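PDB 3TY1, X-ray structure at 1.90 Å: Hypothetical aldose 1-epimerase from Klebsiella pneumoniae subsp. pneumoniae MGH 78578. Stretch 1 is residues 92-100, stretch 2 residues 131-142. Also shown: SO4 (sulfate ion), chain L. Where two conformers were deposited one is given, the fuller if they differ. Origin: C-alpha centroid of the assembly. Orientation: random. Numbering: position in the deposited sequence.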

# COMPACT_ATOMS: atom_id res chain seq x y z
N ASN A 92 -10.06 1.86 0.51
CA ASN A 92 -9.49 0.64 -0.06
C ASN A 92 -8.24 0.37 0.80
O ASN A 92 -7.40 1.25 0.95
CB ASN A 92 -9.07 0.87 -1.49
CG ASN A 92 -8.59 -0.39 -2.20
OD1 ASN A 92 -7.81 -1.17 -1.66
ND2 ASN A 92 -8.97 -0.52 -3.48
N PRO A 93 -8.09 -0.85 1.36
CA PRO A 93 -6.88 -1.13 2.17
C PRO A 93 -5.52 -0.85 1.49
O PRO A 93 -4.53 -0.66 2.19
CB PRO A 93 -7.02 -2.61 2.46
CG PRO A 93 -8.49 -2.82 2.55
CD PRO A 93 -9.04 -1.98 1.43
N ALA A 94 -5.48 -0.83 0.15
CA ALA A 94 -4.26 -0.41 -0.60
C ALA A 94 -3.74 0.97 -0.23
O ALA A 94 -2.56 1.27 -0.42
CB ALA A 94 -4.52 -0.49 -2.10
N PHE A 95 -4.62 1.83 0.29
CA PHE A 95 -4.25 3.17 0.71
C PHE A 95 -4.10 3.32 2.23
O PHE A 95 -4.04 4.45 2.72
CB PHE A 95 -5.32 4.18 0.24
CG PHE A 95 -5.41 4.28 -1.24
CD1 PHE A 95 -4.32 4.78 -1.99
CD2 PHE A 95 -6.54 3.89 -1.91
CE1 PHE A 95 -4.40 4.89 -3.38
CE2 PHE A 95 -6.60 3.96 -3.30
CZ PHE A 95 -5.54 4.47 -4.02
N ILE A 96 -4.07 2.22 2.97
CA ILE A 96 -3.87 2.32 4.43
C ILE A 96 -2.58 1.62 4.74
O ILE A 96 -2.38 0.51 4.23
CB ILE A 96 -5.01 1.62 5.22
CG1 ILE A 96 -6.33 2.37 5.02
CG2 ILE A 96 -4.64 1.49 6.75
CD1 ILE A 96 -7.37 2.07 6.02
N ASN A 97 -1.73 2.24 5.56
CA ASN A 97 -0.54 1.58 6.10
C ASN A 97 -0.85 1.37 7.59
O ASN A 97 -0.81 2.32 8.37
CB ASN A 97 0.73 2.44 5.92
CG ASN A 97 1.96 1.77 6.49
OD1 ASN A 97 1.86 0.79 7.23
ND2 ASN A 97 3.14 2.26 6.11
N LEU A 98 -1.19 0.14 7.96
CA LEU A 98 -1.59 -0.20 9.34
C LEU A 98 -0.50 0.07 10.38
O LEU A 98 -0.80 0.38 11.55
CB LEU A 98 -2.12 -1.66 9.42
CG LEU A 98 -3.39 -2.01 8.65
CD1 LEU A 98 -3.60 -3.58 8.61
CD2 LEU A 98 -4.64 -1.30 9.21
N GLU A 99 0.76 0.00 9.93
CA GLU A 99 1.91 0.26 10.80
C GLU A 99 2.13 1.76 11.05
O GLU A 99 2.81 2.13 12.02
CB GLU A 99 3.19 -0.37 10.23
CG GLU A 99 3.30 -1.90 10.43
CD GLU A 99 2.43 -2.72 9.51
OE1 GLU A 99 1.96 -2.19 8.45
OE2 GLU A 99 2.22 -3.91 9.84
N SER A 100 1.57 2.62 10.21
CA SER A 100 1.77 4.05 10.36
C SER A 100 1.12 4.59 11.67
O SER A 100 0.29 3.94 12.33
CB SER A 100 1.31 4.81 9.10
OG SER A 100 -0.08 4.79 9.03
S SO4 L . -11.10 1.57 19.68
O1 SO4 L . -11.74 2.57 18.82
O2 SO4 L . -11.69 1.60 21.04
O3 SO4 L . -11.26 0.22 19.13
O4 SO4 L . -9.67 1.88 19.75
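Stretch 2 131-142: QIYTLHGKAGNT

Stretch 2 lies antiparallel in register to stretch 1: Pro93 has its CA 5.4 Å from the CA of Asn141, and Glu99 has its CA 6.0 Å from the CA of Thr134, so the start of one segment faces the end of the other. Stretch 1 begins with a short 3-10 segment at Pro93 and Ala94 and closes in a type I turn from Asn97 to Ser100, where Asn97 OD1 caps Glu99 N at 3.0 Å through a weak bond. Stretch 2 leaves its strand (Gln131 to Tyr133), makes a type II turn from Thr134 to Gly137, with positive phi at His136 and Gly137, and passes through a 3-10 segment at Ala139 and Gly140 to Asn141 and Thr142. Thr142 OG1 donates to Lys138 O at 2.6 Å, tying this last bend together.

No direct hydrogen bond joins the stretches, which together bury 469 Å². Leu98, the residue of stretch 1 most covered, points toward stretch 2; its CD1 lies 4.1 Å from Lys138 CG and its CD2 3.8 Å from Asn141 ND2, while its carbonyl O approaches Thr134 CG2 at 3.4 Å. Asn141 points toward stretch 1 and, besides Leu98, meets Pro93 and Ile96: its carbonyl O is 3.2 Å from Pro93 CB, and its OD1 is 3.5 Å from Ile96 CD1. Glu99 sets its CG 4.1 Å from CD1 of Ile132, within the strand.

Two waters donate to Glu99 OE2: the O of water 1 lies 2.7 Å from Glu99 OE2, and the O of water 2 lies 2.9 Å from Glu99 OE2. Water 1 also donates to Ile132 O at 2.6 Å, and water 2 to Thr134 OG1 at 2.8 Å, so the carboxylate is linked to stretch 2 through solvent.

His136 NE2 donates to SO4 O3 at 2.6 Å, near the plane of the ring.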

# COMPACT_ATOMS: atom_id res chain seq x y z
N GLN A 131 8.39 -6.77 16.30
CA GLN A 131 7.37 -6.45 15.28
C GLN A 131 6.23 -5.61 15.82
O GLN A 131 5.90 -5.68 17.00
CB GLN A 131 6.81 -7.75 14.66
CG GLN A 131 5.56 -8.34 15.29
CD GLN A 131 4.94 -9.45 14.43
OE1 GLN A 131 5.62 -10.37 14.00
NE2 GLN A 131 3.64 -9.35 14.18
N ILE A 132 5.59 -4.87 14.93
CA ILE A 132 4.46 -4.04 15.33
C ILE A 132 3.19 -4.86 15.15
O ILE A 132 2.87 -5.26 14.04
CB ILE A 132 4.35 -2.77 14.49
CG1 ILE A 132 5.61 -1.91 14.63
CG2 ILE A 132 3.14 -1.94 14.95
CD1 ILE A 132 5.68 -0.74 13.61
N TYR A 133 2.47 -5.08 16.24
CA TYR A 133 1.13 -5.63 16.19
C TYR A 133 0.22 -4.45 16.08
O TYR A 133 0.09 -3.69 17.02
CB TYR A 133 0.84 -6.39 17.48
CG TYR A 133 1.57 -7.71 17.55
CD1 TYR A 133 1.03 -8.84 16.97
CD2 TYR A 133 2.80 -7.80 18.20
CE1 TYR A 133 1.69 -10.06 17.02
CE2 TYR A 133 3.48 -9.01 18.27
CZ TYR A 133 2.92 -10.13 17.68
OH TYR A 133 3.58 -11.32 17.74
N THR A 134 -0.40 -4.30 14.92
CA THR A 134 -1.18 -3.12 14.60
C THR A 134 -2.59 -3.20 15.16
O THR A 134 -3.12 -4.29 15.39
CB THR A 134 -1.18 -2.89 13.09
OG1 THR A 134 -1.69 -4.06 12.44
CG2 THR A 134 0.28 -2.61 12.61
N LEU A 135 -3.19 -2.03 15.37
CA LEU A 135 -4.50 -1.90 15.99
C LEU A 135 -5.57 -2.80 15.36
O LEU A 135 -5.95 -2.63 14.18
CB LEU A 135 -4.99 -0.44 15.91
CG LEU A 135 -6.39 -0.13 16.48
CD1 LEU A 135 -6.50 -0.49 17.97
CD2 LEU A 135 -6.70 1.36 16.30
N HIS A 136 -6.07 -3.72 16.15
CA HIS A 136 -7.24 -4.55 15.78
C HIS A 136 -7.06 -5.52 14.64
O HIS A 136 -8.04 -5.95 14.02
CB HIS A 136 -8.51 -3.67 15.58
CG HIS A 136 -9.02 -3.08 16.85
ND1 HIS A 136 -8.98 -3.77 18.04
CD2 HIS A 136 -9.62 -1.89 17.12
CE1 HIS A 136 -9.50 -3.03 18.99
NE2 HIS A 136 -9.91 -1.89 18.47
N GLY A 137 -5.82 -5.93 14.39
CA GLY A 137 -5.56 -6.98 13.44
C GLY A 137 -5.83 -6.61 11.99
O GLY A 137 -5.89 -5.41 11.60
N LYS A 138 -5.99 -7.66 11.19
CA LYS A 138 -6.04 -7.50 9.72
C LYS A 138 -7.33 -7.83 9.02
O LYS A 138 -7.48 -7.41 7.86
CB LYS A 138 -4.88 -8.27 9.06
CG LYS A 138 -3.51 -7.59 9.31
CD LYS A 138 -2.39 -8.18 8.44
CE LYS A 138 -2.40 -7.65 6.98
NZ LYS A 138 -1.43 -8.39 6.09
N ALA A 139 -8.26 -8.55 9.66
CA ALA A 139 -9.47 -9.03 8.96
C ALA A 139 -10.24 -7.89 8.35
O ALA A 139 -10.68 -7.94 7.18
CB ALA A 139 -10.40 -9.88 9.89
N GLY A 140 -10.40 -6.84 9.13
CA GLY A 140 -11.16 -5.68 8.69
C GLY A 140 -10.59 -4.89 7.50
O GLY A 140 -11.32 -4.11 6.87
N ASN A 141 -9.29 -5.06 7.23
CA ASN A 141 -8.63 -4.43 6.09
C ASN A 141 -8.13 -5.44 5.06
O ASN A 141 -7.21 -5.17 4.33
CB ASN A 141 -7.54 -3.49 6.58
CG ASN A 141 -8.10 -2.18 7.07
OD1 ASN A 141 -8.34 -1.29 6.29
ND2 ASN A 141 -8.29 -2.04 8.38
N THR A 142 -8.80 -6.60 4.99
CA THR A 142 -8.48 -7.66 4.04
C THR A 142 -9.65 -7.84 3.07
O THR A 142 -10.74 -8.12 3.50
CB THR A 142 -8.21 -9.00 4.76
OG1 THR A 142 -7.11 -8.82 5.66
CG2 THR A 142 -7.93 -10.15 3.75
O HOH W 1 3.64 -5.34 11.57
O HOH W 2 -0.30 -5.19 10.25